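PDB 2GK4: conserved hypothetical protein from Streptococcus pneumoniae, which is of unknown function but, as a DNA/pantothenate metabolism flavoprotein with a Rossmann-like fold, probably serves in coenzyme A biosynthesis. Local coordinates for residues 30-44 / 216-228. Numbering follows the deposited sequence. Where two conformers were deposited one is given.
Sequences HLGKIITETLLSAGY and KEEIAELLLEKIQ
Ala220 lies against Ile35 where two helices of a Rossmann-like alpha-beta-alpha sandwich pack on each other. Helix 30-41 lies in the connection from strand 5-9 to its parallel neighbour 45-50. Helix 216-228 follows strand 210-213, outermost in the sheet of this chain. Their axes come within 8.9 Å and cross at -45°, both running roughly the same way. The small methyl of Ala220 permits the close approach: Ile35 CA and Ala220 CA are 4.9 Å apart. Ile34 CG2, Ile35 CG1 and Thr38 OG1 all touch that methyl. Thr38 OG1 also donates a hydrogen bond to Ile34 O in its own helix, from above the carbonyl plane and from the face opposite Thr38 N. No hydrogen bond joins the two segments; mostly carbon atoms meet.

Lys216 can be followed from base to tip. Its CB meets Ile34 CD1 at 3.8 Å, with Leu31 CD1 a little farther off. CG rests on Leu31 CD1. CD touches both Ile34 CD1 and His30 ND1. CE stays 3.7 Å from His30 ND1, approaching the ring obliquely. The chain is extended up to CE and turns about CD-CE (chi4 61°). Lys216 NZ ends 4.9 Å from His30 ND1, with no bond between them. Ile34 CD1 also lies over one face of the His30 ring, toward its rim.

Toward the other end, Leu224 CD1 touches both Ala42 CB and Tyr44 CE1. With CG trans to the backbone N (chi1 176°), both methyls of Leu224 reach the end of the first helix: CD2 touches Ala42 CB and Thr38 CG2. Leu39 CD2 reaches Ile227 CD1, and Ile227 also touches Ile6 of strand 5-9. A Schellman motif at Gly43 leads into Tyr44, whose OH is hydrogen-bonded with His231 NE2. Gln228 CG sits at the edge of the Tyr44 ring, near its plane, 3.4 Å from Tyr44 OH.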
ATOM      1  N   HIS A  30       0.638   2.451 -15.417  1.00 24.55           N
ATOM      2  CA  HIS A  30       1.318   2.184 -16.696  1.00 24.28           C
ATOM      3  C   HIS A  30       0.786   3.033 -17.853  1.00 23.25           C
ATOM      4  O   HIS A  30       1.543   3.552 -18.658  1.00 21.45           O
ATOM      5  CB  HIS A  30       1.263   0.699 -17.057  1.00 26.44           C
ATOM      6  CG  HIS A  30       2.165   0.312 -18.192  1.00 30.69           C
ATOM      7  ND1 HIS A  30       1.877  -0.735 -19.042  1.00 34.35           N
ATOM      8  CD2 HIS A  30       3.350   0.825 -18.619  1.00 34.54           C
ATOM      9  CE1 HIS A  30       2.841  -0.854 -19.939  1.00 36.07           C
ATOM     10  NE2 HIS A  30       3.747   0.078 -19.707  1.00 34.54           N
ATOM     11  N   LEU A  31      -0.524   3.169 -17.952  1.00 22.41           N
ATOM     12  CA  LEU A  31      -1.081   3.939 -19.056  1.00 22.54           C
ATOM     13  C   LEU A  31      -0.704   5.421 -18.946  1.00 21.86           C
ATOM     14  O   LEU A  31      -0.283   6.028 -19.935  1.00 21.77           O
ATOM     15  CB  LEU A  31      -2.567   3.727 -19.115  1.00 23.07           C
ATOM     16  CG  LEU A  31      -3.308   4.427 -20.251  1.00 23.65           C
ATOM     17  CD1 LEU A  31      -2.769   4.071 -21.644  1.00 27.38           C
ATOM     18  CD2 LEU A  31      -4.772   4.034 -20.118  1.00 24.73           C
ATOM     19  N   GLY A  32      -0.767   5.964 -17.728  1.00 21.10           N
ATOM     20  CA  GLY A  32      -0.286   7.317 -17.455  1.00 20.97           C
ATOM     21  C   GLY A  32       1.147   7.551 -17.910  1.00 21.29           C
ATOM     22  O   GLY A  32       1.468   8.595 -18.491  1.00 20.33           O
ATOM     23  N   LYS A  33       2.009   6.571 -17.639  1.00 19.94           N
ATOM     24  CA  LYS A  33       3.402   6.637 -18.056  1.00 20.65           C
ATOM     25  C   LYS A  33       3.518   6.730 -19.570  1.00 19.97           C
ATOM     26  O   LYS A  33       4.247   7.577 -20.078  1.00 21.23           O
ATOM     27  CB  LYS A  33       4.180   5.420 -17.520  1.00 19.61           C
ATOM     28  CG  LYS A  33       5.625   5.319 -18.049  1.00 21.82           C
ATOM     29  CD  LYS A  33       6.296   4.111 -17.426  1.00 27.31           C
ATOM     30  CE  LYS A  33       7.740   4.032 -17.814  1.00 28.06           C
ATOM     31  NZ  LYS A  33       7.863   3.496 -19.209  1.00 31.25           N
ATOM     32  N   ILE A  34       2.776   5.893 -20.299  1.00 19.58           N
ATOM     33  CA  ILE A  34       2.880   5.868 -21.774  1.00 19.99           C
ATOM     34  C   ILE A  34       2.330   7.162 -22.365  1.00 19.34           C
ATOM     35  O   ILE A  34       2.916   7.733 -23.297  1.00 19.90           O
ATOM     36  CB  ILE A  34       2.153   4.644 -22.385  1.00 20.24           C
ATOM     37  CG1 ILE A  34       2.824   3.328 -21.922  1.00 23.05           C
ATOM     38  CG2 ILE A  34       2.187   4.702 -23.930  1.00 21.52           C
ATOM     39  CD1 ILE A  34       2.038   2.072 -22.342  1.00 23.76           C
ATOM     40  N   ILE A  35       1.232   7.658 -21.803  1.00 17.54           N
ATOM     41  CA  ILE A  35       0.674   8.925 -22.272  1.00 17.92           C
ATOM     42  C   ILE A  35       1.690  10.047 -22.096  1.00 17.93           C
ATOM     43  O   ILE A  35       1.928  10.837 -23.017  1.00 17.25           O
ATOM     44  CB  ILE A  35      -0.650   9.223 -21.548  1.00 17.68           C
ATOM     45  CG1 ILE A  35      -1.702   8.207 -22.066  1.00 18.26           C
ATOM     46  CG2 ILE A  35      -1.093  10.684 -21.800  1.00 19.04           C
ATOM     47  CD1 ILE A  35      -2.985   8.159 -21.158  1.00 18.85           C
ATOM     48  N   THR A  36       2.306  10.082 -20.921  1.00 17.84           N
ATOM     49  CA  THR A  36       3.288  11.116 -20.607  1.00 19.27           C
ATOM     50  C   THR A  36       4.474  11.031 -21.566  1.00 19.90           C
ATOM     51  O   THR A  36       4.876  12.060 -22.119  1.00 18.75           O
ATOM     52  CB  THR A  36       3.733  11.042 -19.128  1.00 18.93           C
ATOM     53  OG1 THR A  36       2.583  11.230 -18.274  1.00 21.09           O
ATOM     54  CG2 THR A  36       4.785  12.138 -18.805  1.00 20.41           C
ATOM     55  N   GLU A  37       5.043   9.832 -21.738  1.00 19.48           N
ATOM     56  CA  GLU A  37       6.142   9.628 -22.720  1.00 21.66           C
ATOM     57  C   GLU A  37       5.765  10.110 -24.113  1.00 21.85           C
ATOM     58  O   GLU A  37       6.549  10.766 -24.790  1.00 20.86           O
ATOM     59  CB  GLU A  37       6.503   8.152 -22.806  1.00 21.33           C
ATOM     60  CG  GLU A  37       7.127   7.637 -21.538  1.00 24.14           C
ATOM     61  CD  GLU A  37       7.260   6.119 -21.517  1.00 29.66           C
ATOM     62  OE1 GLU A  37       6.605   5.392 -22.323  1.00 30.12           O
ATOM     63  OE2 GLU A  37       8.010   5.647 -20.653  1.00 32.80           O
ATOM     64  N   THR A  38       4.543   9.781 -24.527  1.00 21.41           N
ATOM     65  CA  THR A  38       4.055  10.173 -25.846  1.00 21.67           C
ATOM     66  C   THR A  38       4.027  11.679 -25.987  1.00 20.39           C
ATOM     67  O   THR A  38       4.502  12.222 -27.011  1.00 20.55           O
ATOM     68  CB  THR A  38       2.688   9.541 -26.157  1.00 21.02           C
ATOM     69  OG1 THR A  38       2.838   8.117 -26.104  1.00 22.93           O
ATOM     70  CG2 THR A  38       2.202   9.930 -27.555  1.00 22.16           C
ATOM     71  N   LEU A  39       3.517  12.364 -24.960  1.00 20.05           N
ATOM     72  CA  LEU A  39       3.441  13.836 -25.015  1.00 20.10           C
ATOM     73  C   LEU A  39       4.830  14.473 -25.002  1.00 19.49           C
ATOM     74  O   LEU A  39       5.122  15.401 -25.782  1.00 19.92           O
ATOM     75  CB  LEU A  39       2.578  14.364 -23.858  1.00 20.16           C
ATOM     76  CG  LEU A  39       1.131  13.869 -23.952  1.00 20.34           C
ATOM     77  CD1 LEU A  39       0.443  14.087 -22.620  1.00 21.63           C
ATOM     78  CD2 LEU A  39       0.383  14.560 -25.094  1.00 25.13           C
ATOM     79  N   LEU A  40       5.698  13.954 -24.147  1.00 19.54           N
ATOM     80  CA  LEU A  40       7.055  14.519 -24.038  1.00 20.25           C
ATOM     81  C   LEU A  40       7.782  14.393 -25.376  1.00 21.15           C
ATOM     82  O   LEU A  40       8.439  15.359 -25.861  1.00 21.87           O
ATOM     83  CB  LEU A  40       7.839  13.766 -22.952  1.00 19.77           C
ATOM     84  CG  LEU A  40       7.365  14.109 -21.523  1.00 19.41           C
ATOM     85  CD1 LEU A  40       7.999  13.165 -20.489  1.00 18.72           C
ATOM     86  CD2 LEU A  40       7.576  15.615 -21.195  1.00 21.50           C
ATOM     87  N   SER A  41       7.659  13.229 -26.001  0.50 21.47           N
ATOM     88  CA  SER A  41       8.381  12.959 -27.255  0.50 22.36           C
ATOM     89  C   SER A  41       7.804  13.735 -28.447  0.50 22.94           C
ATOM     90  O   SER A  41       8.470  13.891 -29.494  0.50 23.13           O
ATOM     91  CB  SER A  41       8.418  11.461 -27.520  0.50 22.53           C
ATOM     92  OG  SER A  41       9.169  10.808 -26.506  0.50 22.86           O
ATOM     93  N   ALA A  42       6.588  14.248 -28.285  1.00 23.26           N
ATOM     94  CA  ALA A  42       6.012  15.180 -29.252  1.00 23.78           C
ATOM     95  C   ALA A  42       6.248  16.659 -28.912  1.00 24.21           C
ATOM     96  O   ALA A  42       5.752  17.535 -29.618  1.00 24.76           O
ATOM     97  CB  ALA A  42       4.503  14.898 -29.436  1.00 24.82           C
ATOM     98  N   GLY A  43       6.985  16.939 -27.836  1.00 22.59           N
ATOM     99  CA  GLY A  43       7.474  18.284 -27.534  1.00 22.02           C
ATOM    100  C   GLY A  43       6.660  19.084 -26.516  1.00 22.57           C
ATOM    101  O   GLY A  43       6.918  20.280 -26.322  1.00 23.89           O
ATOM    102  N   TYR A  44       5.680  18.452 -25.863  1.00 21.46           N
ATOM    103  CA  TYR A  44       4.881  19.125 -24.819  1.00 21.96           C
ATOM    104  C   TYR A  44       5.601  19.203 -23.488  1.00 21.83           C
ATOM    105  O   TYR A  44       6.394  18.320 -23.149  1.00 22.17           O
ATOM    106  CB  TYR A  44       3.548  18.383 -24.587  1.00 22.24           C
ATOM    107  CG  TYR A  44       2.616  18.568 -25.750  1.00 24.78           C
ATOM    108  CD1 TYR A  44       2.578  17.634 -26.773  1.00 25.39           C
ATOM    109  CD2 TYR A  44       1.814  19.715 -25.854  1.00 26.21           C
ATOM    110  CE1 TYR A  44       1.751  17.801 -27.876  1.00 28.37           C
ATOM    111  CE2 TYR A  44       0.975  19.897 -26.952  1.00 25.50           C
ATOM    112  CZ  TYR A  44       0.951  18.930 -27.956  1.00 26.87           C
ATOM    113  OH  TYR A  44       0.149  19.090 -29.065  1.00 28.88           O
ATOM    114  N   LYS A 216      -2.765   0.249 -25.555  1.00 23.80           N
ATOM    115  CA  LYS A 216      -2.275   1.389 -24.803  1.00 24.74           C
ATOM    116  C   LYS A 216      -1.587   2.383 -25.701  1.00 24.50           C
ATOM    117  O   LYS A 216      -1.748   3.573 -25.528  1.00 25.00           O
ATOM    118  CB  LYS A 216      -1.279   0.921 -23.725  1.00 24.09           C
ATOM    119  CG  LYS A 216      -1.965   0.300 -22.506  1.00 26.18           C
ATOM    120  CD  LYS A 216      -0.937  -0.275 -21.476  1.00 25.91           C
ATOM    121  CE  LYS A 216      -1.633  -0.641 -20.170  1.00 28.39           C
ATOM    122  NZ  LYS A 216      -2.705  -1.710 -20.385  1.00 25.25           N
ATOM    123  N   GLU A 217      -0.807   1.885 -26.657  1.00 26.25           N
ATOM    124  CA  GLU A 217      -0.111   2.771 -27.587  1.00 27.22           C
ATOM    125  C   GLU A 217      -1.137   3.551 -28.414  1.00 26.88           C
ATOM    126  O   GLU A 217      -0.980   4.758 -28.630  1.00 25.50           O
ATOM    127  CB  GLU A 217       0.845   1.965 -28.475  1.00 28.68           C
ATOM    128  CG  GLU A 217       2.017   1.321 -27.696  1.00 32.77           C
ATOM    129  CD  GLU A 217       1.607   0.151 -26.776  1.00 37.44           C
ATOM    130  OE1 GLU A 217       0.663  -0.616 -27.100  1.00 35.35           O
ATOM    131  OE2 GLU A 217       2.255  -0.006 -25.719  1.00 41.87           O
ATOM    132  N   GLU A 218      -2.204   2.870 -28.836  1.00 25.97           N
ATOM    133  CA  GLU A 218      -3.263   3.528 -29.611  1.00 26.09           C
ATOM    134  C   GLU A 218      -3.980   4.568 -28.767  1.00 23.84           C
ATOM    135  O   GLU A 218      -4.367   5.625 -29.295  1.00 23.85           O
ATOM    136  CB  GLU A 218      -4.285   2.520 -30.134  1.00 25.94           C
ATOM    137  CG  GLU A 218      -3.990   1.985 -31.534  1.00 29.41           C
ATOM    138  CD  GLU A 218      -4.906   0.822 -31.948  1.00 29.88           C
ATOM    139  OE1 GLU A 218      -6.111   0.810 -31.586  1.00 30.32           O
ATOM    140  OE2 GLU A 218      -4.407  -0.087 -32.654  1.00 35.37           O
ATOM    141  N   ILE A 219      -4.169   4.269 -27.472  1.00 22.80           N
ATOM    142  CA  ILE A 219      -4.758   5.254 -26.540  1.00 22.29           C
ATOM    143  C   ILE A 219      -3.911   6.521 -26.538  1.00 22.82           C
ATOM    144  O   ILE A 219      -4.426   7.638 -26.758  1.00 21.17           O
ATOM    145  CB  ILE A 219      -4.939   4.689 -25.088  1.00 21.99           C
ATOM    146  CG1 ILE A 219      -5.949   3.535 -25.089  1.00 21.66           C
ATOM    147  CG2 ILE A 219      -5.388   5.801 -24.099  1.00 22.05           C
ATOM    148  CD1 ILE A 219      -5.956   2.672 -23.768  1.00 22.14           C
ATOM    149  N   ALA A 220      -2.608   6.338 -26.294  1.00 22.61           N
ATOM    150  CA  ALA A 220      -1.678   7.477 -26.283  1.00 23.58           C
ATOM    151  C   ALA A 220      -1.642   8.279 -27.583  1.00 23.82           C
ATOM    152  O   ALA A 220      -1.673   9.523 -27.540  1.00 22.57           O
ATOM    153  CB  ALA A 220      -0.250   7.047 -25.827  1.00 23.03           C
ATOM    154  N   GLU A 221      -1.623   7.566 -28.707  0.50 24.05           N
ATOM    155  CA  GLU A 221      -1.520   8.174 -30.023  0.50 24.86           C
ATOM    156  C   GLU A 221      -2.753   9.026 -30.351  0.50 24.69           C
ATOM    157  O   GLU A 221      -2.638  10.151 -30.837  0.50 24.41           O
ATOM    158  CB  GLU A 221      -1.245   7.079 -31.081  0.50 25.27           C
ATOM    159  CG  GLU A 221       0.124   6.389 -30.865  0.50 25.44           C
ATOM    160  CD  GLU A 221       0.331   5.077 -31.635  0.50 26.60           C
ATOM    161  OE1 GLU A 221      -0.644   4.502 -32.162  0.50 29.58           O
ATOM    162  OE2 GLU A 221       1.497   4.619 -31.715  0.50 28.07           O
ATOM    163  N   LEU A 222      -3.931   8.489 -30.044  1.00 24.08           N
ATOM    164  CA  LEU A 222      -5.196   9.185 -30.241  1.00 23.58           C
ATOM    165  C   LEU A 222      -5.313  10.405 -29.318  1.00 23.17           C
ATOM    166  O   LEU A 222      -5.732  11.492 -29.749  1.00 23.16           O
ATOM    167  CB  LEU A 222      -6.388   8.229 -30.077  1.00 23.41           C
ATOM    168  CG  LEU A 222      -7.765   8.852 -30.387  1.00 22.62           C
ATOM    169  CD1 LEU A 222      -7.798   9.487 -31.766  1.00 22.75           C
ATOM    170  CD2 LEU A 222      -8.881   7.814 -30.248  1.00 23.61           C
ATOM    171  N   LEU A 223      -4.938  10.259 -28.051  1.00 23.61           N
ATOM    172  CA  LEU A 223      -4.916  11.420 -27.175  1.00 23.84           C
ATOM    173  C   LEU A 223      -3.989  12.467 -27.751  1.00 24.27           C
ATOM    174  O   LEU A 223      -4.324  13.642 -27.726  1.00 24.80           O
ATOM    175  CB  LEU A 223      -4.442  11.070 -25.768  1.00 24.31           C
ATOM    176  CG  LEU A 223      -5.533  10.682 -24.787  1.00 26.10           C
ATOM    177  CD1 LEU A 223      -4.871  10.026 -23.550  1.00 27.25           C
ATOM    178  CD2 LEU A 223      -6.357  11.909 -24.384  1.00 24.62           C
ATOM    179  N   LEU A 224      -2.831  12.051 -28.277  1.00 24.51           N
ATOM    180  CA  LEU A 224      -1.921  13.035 -28.891  1.00 25.61           C
ATOM    181  C   LEU A 224      -2.619  13.800 -30.018  1.00 26.17           C
ATOM    182  O   LEU A 224      -2.552  15.039 -30.080  1.00 26.10           O
ATOM    183  CB  LEU A 224      -0.593  12.391 -29.338  1.00 25.45           C
ATOM    184  CG  LEU A 224       0.396  13.331 -30.082  1.00 26.24           C
ATOM    185  CD1 LEU A 224       0.853  14.476 -29.193  1.00 28.43           C
ATOM    186  CD2 LEU A 224       1.629  12.536 -30.583  1.00 27.04           C
ATOM    187  N   GLU A 225      -3.311  13.063 -30.883  0.50 26.47           N
ATOM    188  CA  GLU A 225      -4.061  13.647 -31.987  0.50 27.38           C
ATOM    189  C   GLU A 225      -5.128  14.635 -31.502  0.50 27.59           C
ATOM    190  O   GLU A 225      -5.289  15.721 -32.063  0.50 27.99           O
ATOM    191  CB  GLU A 225      -4.694  12.523 -32.822  0.50 27.19           C
ATOM    192  CG  GLU A 225      -5.492  12.986 -34.031  0.50 28.34           C
ATOM    193  CD  GLU A 225      -6.340  11.868 -34.613  0.50 28.30           C
ATOM    194  OE1 GLU A 225      -5.745  10.870 -35.056  0.50 31.45           O
ATOM    195  OE2 GLU A 225      -7.588  11.993 -34.630  0.50 29.24           O
ATOM    196  N   LYS A 226      -5.858  14.258 -30.456  1.00 27.73           N
ATOM    197  CA  LYS A 226      -6.932  15.091 -29.936  1.00 28.12           C
ATOM    198  C   LYS A 226      -6.378  16.355 -29.307  1.00 27.88           C
ATOM    199  O   LYS A 226      -6.953  17.452 -29.452  1.00 29.05           O
ATOM    200  CB  LYS A 226      -7.790  14.292 -28.960  1.00 28.00           C
ATOM    201  CG  LYS A 226      -8.644  13.248 -29.688  1.00 29.68           C
ATOM    202  CD  LYS A 226      -9.543  12.507 -28.733  1.00 31.35           C
ATOM    203  CE  LYS A 226     -10.912  13.163 -28.642  1.00 34.50           C
ATOM    204  NZ  LYS A 226     -11.606  13.246 -29.972  1.00 35.21           N
ATOM    205  N   ILE A 227      -5.245  16.216 -28.623  1.00 27.22           N
ATOM    206  CA  ILE A 227      -4.614  17.377 -28.024  1.00 27.37           C
ATOM    207  C   ILE A 227      -4.024  18.295 -29.098  1.00 28.57           C
ATOM    208  O   ILE A 227      -4.149  19.522 -28.996  1.00 29.31           O
ATOM    209  CB  ILE A 227      -3.555  16.972 -26.962  1.00 26.57           C
ATOM    210  CG1 ILE A 227      -4.283  16.451 -25.721  1.00 23.84           C
ATOM    211  CG2 ILE A 227      -2.679  18.164 -26.580  1.00 26.32           C
ATOM    212  CD1 ILE A 227      -3.379  15.703 -24.795  1.00 25.54           C
ATOM    213  N   GLN A 228      -3.400  17.709 -30.112  1.00 29.75           N
ATOM    214  CA  GLN A 228      -2.811  18.511 -31.190  1.00 32.41           C
ATOM    215  C   GLN A 228      -3.911  19.326 -31.872  1.00 33.32           C
ATOM    216  O   GLN A 228      -3.651  20.429 -32.356  1.00 34.07           O
ATOM    217  CB  GLN A 228      -2.044  17.649 -32.199  1.00 32.07           C
ATOM    218  CG  GLN A 228      -0.716  17.083 -31.673  1.00 34.30           C
ATOM    219  CD  GLN A 228      -0.041  16.116 -32.636  1.00 34.87           C
ATOM    220  OE1 GLN A 228      -0.703  15.375 -33.371  1.00 37.60           O
ATOM    221  NE2 GLN A 228       1.285  16.098 -32.611  1.00 38.79           N
TER